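O-methyltransferase (Saccharopolyspora spinosa, PDB 4CE0) probably transfers a methyl group from S-adenosyl-L-methionine to the 4'-hydroxyl of the rhamnose of spinosyn, with the help of a bound magnesium ion. Local coordinates at residues A[13-17]-A[56-61]; A[94-98]-A[155-160]; A[108-114]-A[161-167]; A[203-208]-A[245-249]. One frame throughout, in Å; residues are numbered along the deposited sequence.

Contacts 3 and 4 lie in the seven-stranded sheet of this Rossmann-like methyltransferase, about 23 Å apart between centres: contact 3 joins parallel strands 107-111 and 160-164 where S-adenosyl-L-homocysteine binds, contact 4 pairs strands 207-211 and 244-247 antiparallel. Both rest on backbone hydrogen bonds. Contacts 1 and 2 instead work through side chains, each with one salt bridge beside leucine packing. Contact 2 is the most buried, its arginine buried between helix 88-100 and the loop entering edge strand 160-164, and it touches contact 3 through Val160 and Val109. Contact 1, partly buried and outside the sheet, packs helix 6-16 on helix 56-73 beside the second subunit.

Contact 1 of 4, residues A[13-17]-A[56-61]; sequences KKVLT and GLERLD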
# COMPACT_ATOMS: atom_id res chain seq x y z
N LYS A 13 5.27 -1.62 -3.86
CA LYS A 13 6.16 -0.82 -4.73
C LYS A 13 5.57 0.55 -5.01
O LYS A 13 6.28 1.55 -4.98
CB LYS A 13 6.48 -1.58 -6.03
CG LYS A 13 7.37 -2.81 -5.76
CD LYS A 13 7.74 -3.57 -7.00
CE LYS A 13 6.55 -4.25 -7.61
NZ LYS A 13 7.00 -5.31 -8.55
N LYS A 14 4.27 0.59 -5.29
CA LYS A 14 3.58 1.85 -5.50
C LYS A 14 3.63 2.69 -4.24
O LYS A 14 3.85 3.91 -4.28
CB LYS A 14 2.11 1.60 -5.86
CG LYS A 14 1.86 1.05 -7.27
CD LYS A 14 0.35 0.69 -7.35
CE LYS A 14 -0.12 0.25 -8.74
NZ LYS A 14 0.36 -1.11 -9.08
N VAL A 15 3.40 2.05 -3.09
CA VAL A 15 3.42 2.78 -1.83
C VAL A 15 4.81 3.32 -1.45
O VAL A 15 4.94 4.48 -1.08
CB VAL A 15 2.88 1.90 -0.69
CG1 VAL A 15 2.81 2.70 0.60
CG2 VAL A 15 1.51 1.33 -1.10
N LEU A 16 5.84 2.49 -1.53
CA LEU A 16 7.18 2.89 -1.12
C LEU A 16 7.75 4.04 -1.97
O LEU A 16 8.53 4.84 -1.49
CB LEU A 16 8.13 1.69 -1.22
CG LEU A 16 7.91 0.60 -0.20
CD1 LEU A 16 8.62 -0.71 -0.63
CD2 LEU A 16 8.40 1.08 1.13
N THR A 17 7.37 4.09 -3.24
CA THR A 17 7.72 5.20 -4.13
C THR A 17 6.73 6.37 -4.06
O THR A 17 6.89 7.37 -4.75
CB THR A 17 7.72 4.73 -5.57
OG1 THR A 17 6.48 4.06 -5.80
CG2 THR A 17 8.89 3.75 -5.86
N GLY A 56 12.84 4.23 -7.24
CA GLY A 56 11.87 4.10 -8.30
C GLY A 56 11.41 2.66 -8.51
O GLY A 56 11.99 1.74 -7.94
N LEU A 57 10.38 2.49 -9.36
CA LEU A 57 9.72 1.22 -9.55
C LEU A 57 10.56 0.21 -10.31
O LEU A 57 10.46 -1.00 -10.08
CB LEU A 57 8.40 1.43 -10.30
CG LEU A 57 7.21 2.18 -9.66
CD1 LEU A 57 6.00 2.23 -10.64
CD2 LEU A 57 6.78 1.57 -8.33
N GLU A 58 11.34 0.68 -11.28
CA GLU A 58 12.16 -0.21 -12.12
C GLU A 58 13.24 -0.88 -11.27
O GLU A 58 13.51 -2.09 -11.39
CB GLU A 58 12.83 0.57 -13.26
CG GLU A 58 12.10 0.41 -14.57
CD GLU A 58 12.55 1.41 -15.64
OE1 GLU A 58 13.02 2.53 -15.30
OE2 GLU A 58 12.41 1.08 -16.84
N ARG A 59 13.84 -0.11 -10.39
CA ARG A 59 14.87 -0.72 -9.53
C ARG A 59 14.26 -1.58 -8.39
O ARG A 59 14.85 -2.55 -7.94
CB ARG A 59 15.85 0.35 -9.06
CG ARG A 59 16.49 1.09 -10.26
CD ARG A 59 17.91 1.51 -10.02
NE ARG A 59 18.06 2.56 -9.02
CZ ARG A 59 17.90 3.86 -9.26
NH1 ARG A 59 17.52 4.28 -10.47
NH2 ARG A 59 18.10 4.73 -8.31
N LEU A 60 13.05 -1.25 -7.96
CA LEU A 60 12.37 -2.10 -6.97
C LEU A 60 11.98 -3.41 -7.66
O LEU A 60 12.01 -4.48 -7.02
CB LEU A 60 11.14 -1.40 -6.40
CG LEU A 60 11.30 -0.44 -5.23
CD1 LEU A 60 9.98 0.24 -5.01
CD2 LEU A 60 11.78 -1.14 -3.96
N ASP A 61 11.66 -3.36 -8.96
CA ASP A 61 11.33 -4.59 -9.69
C ASP A 61 12.57 -5.45 -9.82
O ASP A 61 12.53 -6.68 -9.77
CB ASP A 61 10.81 -4.32 -11.11
CG ASP A 61 9.43 -3.66 -11.14
OD1 ASP A 61 8.71 -3.65 -10.12
OD2 ASP A 61 9.06 -3.16 -12.22
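Lys13 NZ is the polar link between helix 6-16 and helix 56-73: it donates to Asp61 OD1 at 2.9 Å in a salt bridge and also to Gln64 OE1, one turn further along the second helix. The m rotamer of Lys13 lays its aliphatic part beside Leu60, with Lys13 CD 4.1 Å from Leu60 CB. At the end of the first helix, Lys13 O accepts from Thr17 N at 3.3 Å, and Thr17 OG1 turns back into the helix, 2.6 Å from Lys13 O and 3.0 Å from Lys14 O. That leaves the methyl to face helix 56-73, Thr17 CG2 lying 3.8 Å from Leu60 CD1 and 3.8 Å from Gly56 C. Leu57 CD2 closes in at 3.4 Å from Lys13 O. Leu16 and Leu60 also rest on Phe92 of helix 88-100, while Val15 O accepts from Tyr21 OH of the second subunit. The arrangement is a helix-helix packing with a salt bridge at its margin, joining the N-terminal helix to the Rossmann-like methyltransferase fold near its dimer interface.

Contact 2 of 4, residues A[94-98]-A[155-160]; sequences RAVLQ and LLDEQV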
# COMPACT_ATOMS: atom_id res chain seq x y z
N ARG A 94 12.32 -7.05 3.11
CA ARG A 94 11.67 -7.71 4.25
C ARG A 94 10.26 -8.14 3.85
O ARG A 94 9.75 -9.20 4.26
CB ARG A 94 11.63 -6.80 5.46
CG ARG A 94 10.78 -7.34 6.67
CD ARG A 94 11.34 -8.57 7.33
NE ARG A 94 10.40 -9.21 8.27
CZ ARG A 94 9.58 -10.22 7.97
NH1 ARG A 94 9.52 -10.72 6.73
NH2 ARG A 94 8.80 -10.74 8.89
N ALA A 95 9.63 -7.34 3.00
CA ALA A 95 8.25 -7.65 2.59
C ALA A 95 8.23 -8.85 1.63
O ALA A 95 7.30 -9.65 1.67
CB ALA A 95 7.59 -6.45 1.98
N VAL A 96 9.25 -8.99 0.80
CA VAL A 96 9.28 -10.16 -0.08
C VAL A 96 9.37 -11.46 0.76
O VAL A 96 8.59 -12.41 0.53
CB VAL A 96 10.41 -10.09 -1.09
CG1 VAL A 96 10.33 -11.31 -1.99
CG2 VAL A 96 10.32 -8.80 -1.92
N LEU A 97 10.29 -11.50 1.73
CA LEU A 97 10.36 -12.61 2.69
C LEU A 97 9.00 -12.89 3.34
O LEU A 97 8.60 -14.05 3.47
CB LEU A 97 11.37 -12.32 3.81
CG LEU A 97 12.82 -12.12 3.40
CD1 LEU A 97 13.68 -11.88 4.63
CD2 LEU A 97 13.32 -13.30 2.60
N GLN A 98 8.33 -11.84 3.79
CA GLN A 98 6.98 -11.98 4.31
C GLN A 98 6.05 -12.58 3.26
O GLN A 98 5.23 -13.42 3.59
CB GLN A 98 6.44 -10.60 4.74
CG GLN A 98 5.07 -10.64 5.40
CD GLN A 98 5.09 -11.39 6.71
OE1 GLN A 98 4.18 -12.16 7.02
NE2 GLN A 98 6.14 -11.17 7.50
N LEU A 155 6.34 -4.34 9.65
CA LEU A 155 7.49 -5.21 9.38
C LEU A 155 8.70 -4.97 10.27
O LEU A 155 9.79 -5.37 9.91
CB LEU A 155 7.91 -5.10 7.92
CG LEU A 155 6.85 -5.61 6.95
CD1 LEU A 155 7.15 -5.12 5.56
CD2 LEU A 155 6.76 -7.15 6.97
N LEU A 156 8.52 -4.35 11.44
CA LEU A 156 9.64 -4.12 12.34
C LEU A 156 9.74 -5.29 13.29
O LEU A 156 9.20 -5.23 14.37
CB LEU A 156 9.46 -2.81 13.10
CG LEU A 156 10.60 -2.46 14.07
CD1 LEU A 156 11.89 -2.31 13.30
CD2 LEU A 156 10.29 -1.18 14.85
N ASP A 157 10.38 -6.37 12.86
CA ASP A 157 10.40 -7.60 13.68
C ASP A 157 11.80 -8.23 13.74
O ASP A 157 12.81 -7.58 13.44
CB ASP A 157 9.34 -8.59 13.18
CG ASP A 157 9.70 -9.26 11.86
OD1 ASP A 157 10.60 -8.77 11.14
OD2 ASP A 157 9.05 -10.29 11.54
N GLU A 158 11.87 -9.49 14.14
CA GLU A 158 13.16 -10.17 14.44
C GLU A 158 14.01 -10.39 13.19
O GLU A 158 15.22 -10.62 13.29
CB GLU A 158 12.92 -11.54 15.06
CG GLU A 158 11.85 -12.34 14.30
CD GLU A 158 11.85 -13.82 14.62
OE1 GLU A 158 12.72 -14.26 15.42
OE2 GLU A 158 10.97 -14.55 14.09
N GLN A 159 13.39 -10.31 12.01
CA GLN A 159 14.11 -10.55 10.76
C GLN A 159 14.75 -9.31 10.17
O GLN A 159 15.26 -9.34 9.05
CB GLN A 159 13.17 -11.18 9.74
CG GLN A 159 12.80 -12.62 10.04
CD GLN A 159 11.92 -13.22 8.94
OE1 GLN A 159 10.69 -13.29 9.08
NE2 GLN A 159 12.54 -13.60 7.85
N VAL A 160 14.70 -8.20 10.89
CA VAL A 160 15.34 -6.96 10.47
C VAL A 160 16.36 -6.54 11.54
O VAL A 160 16.00 -6.41 12.73
CB VAL A 160 14.34 -5.81 10.32
CG1 VAL A 160 15.03 -4.58 9.73
CG2 VAL A 160 13.13 -6.24 9.45
O HOH W 1 8.85 -13.62 6.87
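A bidentate salt bridge from buried Arg94 ties helix 88-100 to the loop that leads into strand 160-164, an outer strand of the chain's sheet. The Arg94 guanidinium meets the Asp157 carboxylate side-on, with Arg94 NE donating to Asp157 OD1 at 2.9 Å and Arg94 NH2 to Asp157 OD2 at 2.7 Å. Both N-H...O angles are 160°. The third nitrogen, Arg94 NH1, donates at 3.0 Å to a water, which in turn donates to Gln159 OE1 at 2.9 Å. Asp157 opens a type I beta turn closed by Val160 N to Asp157 O at 3.2 Å, and this turn brings the chain into its strand, completing one of the helix-to-strand connections of the Rossmann-like fold. Leu155 CD2 and Gln159 OE1 lie over opposite faces of the guanidinium. Hydrocarbon encloses the rest of the arginine: Arg94 CG is 3.8 Å from Leu155 CB, and Arg94 CD 3.6 Å from Val160 CG2. Leu155 CD1 also packs at 3.8 Å on Ala95 CB, and both residues touch Tyr8 of helix 6-16. Gln159 NE2, 3.8 Å from Leu97 CD1, donates to the carbonyls of Asp102 and Arg105.

Contact 3 of 4, residues A[108-114]-A[161-167]; sequences WVVDSFQ and RFLPGWF. With SAH (S-adenosyl-L-homocysteine), chain B.
Val110 (chi1 t) and Leu163 (t, p) meet on one sheet face, Val110 CG1 to Leu163 CD2 4.0 Å; on the other, Val109 CB packs 3.6 Å from Phe162 CD2, which Phe113 CZ approaches at 4.0 Å. Strands 108-111 and 161-164 run parallel, axes 4.6 Å apart at 17°, pairing Trp108-Arg161 through Asp111-Pro164. Bonds are Val109 N to Arg161 O 2.7 Å, Leu163 N to Val109 O 2.9 Å, Asp111 N to Leu163 O 3.3 Å and Gly165 N to Asp111 O 2.9 Å. Arg161 CB lies 4.0 Å from the Trp108 (chi1 m) six-membered-ring centroid, a CH-pi contact. Ending strand 108-111, Asp111 takes SAH O2' on OD1 (2.8 Å) and O3' on OD2 (2.7 Å), the ribose-binding acid characteristic of Rossmann-like methyltransferases; its OD1 accepts from Phe113 N (2.6 Å), an Asx turn. Past the strands, Ser112 N and Phe167 N donate at 3.0 Å to adenine N3 and N1. Strand 78-82 flanks 107-111, helix 143-152 packs on Phe113 and Phe162, and Phe167 reaches helix 189-199.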
# COMPACT_ATOMS: atom_id res chain seq x y z
N TRP A 108 19.64 -6.95 6.72
CA TRP A 108 20.55 -6.04 7.39
C TRP A 108 20.44 -4.65 6.82
O TRP A 108 20.61 -4.41 5.62
CB TRP A 108 22.00 -6.52 7.28
CG TRP A 108 22.22 -7.81 7.98
CD1 TRP A 108 22.02 -9.09 7.50
CD2 TRP A 108 22.67 -7.95 9.32
NE1 TRP A 108 22.32 -10.01 8.49
CE2 TRP A 108 22.71 -9.33 9.62
CE3 TRP A 108 23.03 -7.03 10.32
CZ2 TRP A 108 23.14 -9.81 10.86
CZ3 TRP A 108 23.43 -7.52 11.55
CH2 TRP A 108 23.47 -8.89 11.81
N VAL A 109 20.17 -3.71 7.72
CA VAL A 109 19.90 -2.35 7.32
C VAL A 109 21.10 -1.57 7.77
O VAL A 109 21.23 -1.25 8.97
CB VAL A 109 18.62 -1.84 8.01
CG1 VAL A 109 18.35 -0.36 7.64
CG2 VAL A 109 17.46 -2.73 7.65
N VAL A 110 21.98 -1.29 6.81
CA VAL A 110 23.32 -0.81 7.13
C VAL A 110 23.53 0.61 6.64
O VAL A 110 23.54 0.89 5.44
CB VAL A 110 24.43 -1.68 6.49
CG1 VAL A 110 25.76 -1.35 7.11
CG2 VAL A 110 24.13 -3.17 6.56
N ASP A 111 23.76 1.51 7.59
CA ASP A 111 23.85 2.91 7.26
C ASP A 111 24.54 3.67 8.38
O ASP A 111 24.70 3.16 9.49
CB ASP A 111 22.43 3.46 7.07
CG ASP A 111 22.42 4.75 6.27
OD1 ASP A 111 22.73 5.83 6.84
OD2 ASP A 111 22.08 4.70 5.07
N SER A 112 24.94 4.91 8.10
CA SER A 112 25.38 5.80 9.19
C SER A 112 24.18 6.30 10.00
O SER A 112 24.30 6.55 11.19
CB SER A 112 26.09 7.02 8.62
OG SER A 112 25.16 7.75 7.86
N PHE A 113 23.03 6.44 9.34
CA PHE A 113 21.84 7.06 9.93
C PHE A 113 22.11 8.53 10.29
O PHE A 113 21.45 9.10 11.16
CB PHE A 113 21.28 6.26 11.12
CG PHE A 113 20.85 4.85 10.76
CD1 PHE A 113 19.64 4.61 10.08
CD2 PHE A 113 21.66 3.76 11.05
CE1 PHE A 113 19.28 3.33 9.71
CE2 PHE A 113 21.30 2.46 10.69
CZ PHE A 113 20.09 2.25 10.03
N GLN A 114 23.07 9.12 9.58
CA GLN A 114 23.42 10.55 9.69
C GLN A 114 23.69 11.13 8.31
O GLN A 114 24.17 12.25 8.19
CB GLN A 114 24.70 10.75 10.50
CG GLN A 114 24.78 9.99 11.79
CD GLN A 114 26.22 9.82 12.26
OE1 GLN A 114 27.00 10.78 12.29
NE2 GLN A 114 26.58 8.59 12.61
N ARG A 161 17.61 -6.31 11.11
CA ARG A 161 18.68 -5.84 12.00
C ARG A 161 19.38 -4.61 11.44
O ARG A 161 19.54 -4.45 10.21
CB ARG A 161 19.69 -6.95 12.25
CG ARG A 161 19.06 -8.16 12.95
CD ARG A 161 20.08 -9.24 13.31
NE ARG A 161 21.06 -8.76 14.29
CZ ARG A 161 21.90 -9.56 14.97
NH1 ARG A 161 21.88 -10.87 14.80
NH2 ARG A 161 22.78 -9.03 15.81
N PHE A 162 19.72 -3.71 12.34
CA PHE A 162 20.31 -2.45 11.94
C PHE A 162 21.76 -2.44 12.31
O PHE A 162 22.12 -2.91 13.37
CB PHE A 162 19.55 -1.30 12.59
CG PHE A 162 18.08 -1.31 12.27
CD1 PHE A 162 17.18 -2.01 13.08
CD2 PHE A 162 17.58 -0.60 11.18
CE1 PHE A 162 15.81 -2.02 12.80
CE2 PHE A 162 16.18 -0.60 10.89
CZ PHE A 162 15.32 -1.31 11.69
N LEU A 163 22.60 -1.95 11.40
CA LEU A 163 24.03 -1.82 11.67
C LEU A 163 24.41 -0.36 11.50
O LEU A 163 24.74 0.06 10.37
CB LEU A 163 24.82 -2.71 10.73
CG LEU A 163 26.32 -2.90 10.95
CD1 LEU A 163 26.65 -3.33 12.37
CD2 LEU A 163 26.82 -3.94 9.91
N PRO A 164 24.36 0.43 12.60
CA PRO A 164 24.59 1.88 12.54
C PRO A 164 26.07 2.23 12.64
O PRO A 164 26.75 1.72 13.53
CB PRO A 164 23.83 2.38 13.78
CG PRO A 164 24.00 1.29 14.77
CD PRO A 164 23.89 0.02 13.95
N GLY A 165 26.57 3.06 11.73
CA GLY A 165 27.94 3.54 11.80
C GLY A 165 28.42 3.85 10.41
O GLY A 165 27.71 3.58 9.43
N TRP A 166 29.60 4.45 10.31
CA TRP A 166 30.25 4.62 9.03
C TRP A 166 30.73 3.25 8.59
O TRP A 166 31.24 2.49 9.40
CB TRP A 166 31.40 5.63 9.15
CG TRP A 166 30.91 6.91 9.72
CD1 TRP A 166 31.08 7.38 10.99
CD2 TRP A 166 30.09 7.87 9.04
NE1 TRP A 166 30.43 8.58 11.14
CE2 TRP A 166 29.83 8.91 9.95
CE3 TRP A 166 29.57 7.96 7.75
CZ2 TRP A 166 29.06 10.03 9.61
CZ3 TRP A 166 28.82 9.07 7.41
CH2 TRP A 166 28.56 10.08 8.33
N PHE A 167 30.53 2.92 7.31
CA PHE A 167 30.95 1.62 6.78
C PHE A 167 32.40 1.23 7.14
O PHE A 167 32.70 0.07 7.48
CB PHE A 167 30.81 1.62 5.26
CG PHE A 167 29.40 1.82 4.78
CD1 PHE A 167 28.31 1.56 5.60
CD2 PHE A 167 29.17 2.29 3.49
CE1 PHE A 167 27.00 1.74 5.14
CE2 PHE A 167 27.87 2.49 3.02
CZ PHE A 167 26.78 2.21 3.85
N SAH B . 16.30 5.38 -1.08
CA SAH B . 17.70 4.96 -1.24
CB SAH B . 18.69 5.53 -0.25
CG SAH B . 20.21 5.45 -0.33
SD SAH B . 20.75 7.17 -0.08
C SAH B . 17.50 3.52 -0.98
O SAH B . 18.52 2.90 -0.72
OXT SAH B . 16.16 3.24 -1.09
C5' SAH B . 22.47 6.95 0.49
C4' SAH B . 22.60 6.42 1.92
O4' SAH B . 23.91 5.93 2.15
C3' SAH B . 22.37 7.47 3.01
O3' SAH B . 21.33 7.00 3.84
C2' SAH B . 23.70 7.63 3.77
O2' SAH B . 23.65 7.92 5.18
C1' SAH B . 24.38 6.30 3.44
N9 SAH B . 25.86 6.29 3.40
C8 SAH B . 26.63 6.70 2.34
N7 SAH B . 27.92 6.49 2.66
C5 SAH B . 27.98 5.91 3.88
C6 SAH B . 29.04 5.49 4.69
N6 SAH B . 30.30 5.60 4.28
N1 SAH B . 28.78 4.95 5.93
C2 SAH B . 27.49 4.80 6.38
N3 SAH B . 26.46 5.25 5.59
C4 SAH B . 26.69 5.77 4.35

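Contact 4 of 4, residues A[203-208]-A[245-249]; sequences LSPGGF and YWRRS
Phe208 (chi1 m, chi2 near 90°) and Arg247 (chi1 t, then extended) form a non-hydrogen-bonded antiparallel pair, CA atoms 4.5 Å apart, with both side chains on the same sheet face. The arginine stem crosses the ring, Arg247 CG lying 4.0 Å from the Phe208 centroid and 16° off its normal, and Arg247 NE is 3.6 Å from Phe208 CZ. Arg247 NE then donates to Gly206 O at 2.9 Å. A weak bond runs from Arg247 NH2 to Gly206 O at 3.3 Å; NH2 is also held by Asp73 in a salt bridge. The ring edge of Phe208 meets Tyr245 (chi1 p), Phe208 CD2 to Tyr245 CD2 3.9 Å. A type II turn from Ser204 to Gly207, closed by Gly207 N to Ser204 O at 3.0 Å, carries the chain round a corner into strand 207-211. This strand pairs with 244-247, the antiparallel addition beside the parallel strands of the Rossmann-like sheet. Gly206 has phi/psi 82/2; Gly207 leaves room for Leu203 (t, p). Backbone bonds join Arg248 N to Gly207 O at 2.8 Å and Gly206 N to Arg248 O at 2.9 Å. Arg248, with chi1 to chi3 all t, extends back toward Leu203, bringing Arg248 NH1 2.7 Å from Leu203 O. Helix 56-73 packs on Phe208 through Cys66, Ala69 and Val70, while Trp246 (chi1 84°), directed away from segment 203-208, makes a cation-pi contact with Arg227.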
# COMPACT_ATOMS: atom_id res chain seq x y z
N LEU A 203 29.13 -13.07 0.18
CA LEU A 203 28.09 -13.36 -0.79
C LEU A 203 28.22 -14.77 -1.31
O LEU A 203 29.23 -15.14 -1.92
CB LEU A 203 28.17 -12.41 -1.97
CG LEU A 203 27.06 -12.53 -3.02
CD1 LEU A 203 25.66 -12.16 -2.47
CD2 LEU A 203 27.37 -11.64 -4.22
N SER A 204 27.16 -15.54 -1.10
CA SER A 204 27.09 -16.92 -1.59
C SER A 204 27.20 -16.99 -3.11
O SER A 204 26.86 -16.02 -3.82
CB SER A 204 25.79 -17.59 -1.14
OG SER A 204 25.59 -17.49 0.27
N PRO A 205 27.67 -18.14 -3.63
CA PRO A 205 27.54 -18.36 -5.07
C PRO A 205 26.07 -18.42 -5.48
O PRO A 205 25.22 -18.96 -4.78
CB PRO A 205 28.25 -19.71 -5.30
CG PRO A 205 28.28 -20.36 -3.97
CD PRO A 205 28.38 -19.25 -2.97
N GLY A 206 25.79 -17.81 -6.62
CA GLY A 206 24.43 -17.66 -7.09
C GLY A 206 23.73 -16.47 -6.45
O GLY A 206 22.54 -16.27 -6.70
N GLY A 207 24.44 -15.72 -5.61
CA GLY A 207 23.91 -14.53 -4.95
C GLY A 207 24.08 -13.32 -5.85
O GLY A 207 24.80 -13.39 -6.85
N PHE A 208 23.44 -12.21 -5.50
CA PHE A 208 23.43 -11.02 -6.35
C PHE A 208 24.13 -9.84 -5.71
O PHE A 208 23.94 -9.54 -4.50
CB PHE A 208 21.99 -10.60 -6.65
CG PHE A 208 21.26 -11.51 -7.59
CD1 PHE A 208 20.54 -12.60 -7.10
CD2 PHE A 208 21.27 -11.27 -8.97
CE1 PHE A 208 19.87 -13.45 -7.96
CE2 PHE A 208 20.60 -12.11 -9.83
CZ PHE A 208 19.89 -13.20 -9.33
N TYR A 245 23.66 -4.72 -12.07
CA TYR A 245 23.89 -5.79 -11.12
C TYR A 245 24.61 -6.94 -11.79
O TYR A 245 24.72 -7.01 -13.03
CB TYR A 245 22.55 -6.27 -10.56
CG TYR A 245 21.71 -7.04 -11.53
CD1 TYR A 245 20.90 -6.38 -12.47
CD2 TYR A 245 21.73 -8.42 -11.54
CE1 TYR A 245 20.11 -7.09 -13.38
CE2 TYR A 245 20.95 -9.15 -12.45
CZ TYR A 245 20.14 -8.48 -13.36
OH TYR A 245 19.37 -9.22 -14.24
N TRP A 246 25.12 -7.83 -10.96
CA TRP A 246 25.58 -9.10 -11.48
C TRP A 246 25.30 -10.18 -10.49
O TRP A 246 25.01 -9.93 -9.30
CB TRP A 246 27.06 -9.04 -11.88
CG TRP A 246 28.10 -9.25 -10.80
CD1 TRP A 246 28.59 -10.44 -10.35
CD2 TRP A 246 28.82 -8.23 -10.09
NE1 TRP A 246 29.56 -10.23 -9.39
CE2 TRP A 246 29.72 -8.88 -9.22
CE3 TRP A 246 28.79 -6.83 -10.10
CZ2 TRP A 246 30.58 -8.17 -8.37
CZ3 TRP A 246 29.64 -6.14 -9.27
CH2 TRP A 246 30.53 -6.81 -8.42
N ARG A 247 25.35 -11.41 -11.01
CA ARG A 247 25.14 -12.60 -10.19
C ARG A 247 26.44 -13.38 -10.02
O ARG A 247 27.12 -13.71 -10.98
CB ARG A 247 24.09 -13.49 -10.86
CG ARG A 247 23.56 -14.59 -9.92
CD ARG A 247 22.45 -15.43 -10.54
NE ARG A 247 21.79 -16.22 -9.49
CZ ARG A 247 20.63 -16.86 -9.63
NH1 ARG A 247 19.95 -16.79 -10.76
NH2 ARG A 247 20.12 -17.54 -8.62
N ARG A 248 26.79 -13.70 -8.79
CA ARG A 248 27.97 -14.54 -8.56
C ARG A 248 27.79 -15.98 -9.09
O ARG A 248 26.70 -16.56 -9.03
CB ARG A 248 28.31 -14.53 -7.07
CG ARG A 248 29.66 -15.09 -6.75
CD ARG A 248 30.03 -14.80 -5.34
NE ARG A 248 31.42 -15.13 -5.11
CZ ARG A 248 32.09 -14.78 -4.03
NH1 ARG A 248 31.48 -14.10 -3.07
NH2 ARG A 248 33.37 -15.12 -3.91
N SER A 249 28.88 -16.52 -9.64
CA SER A 249 28.93 -17.86 -10.26
C SER A 249 28.34 -19.02 -9.44
O SER A 249 28.49 -19.07 -8.21
CB SER A 249 30.39 -18.20 -10.59
OG SER A 249 31.14 -18.35 -9.39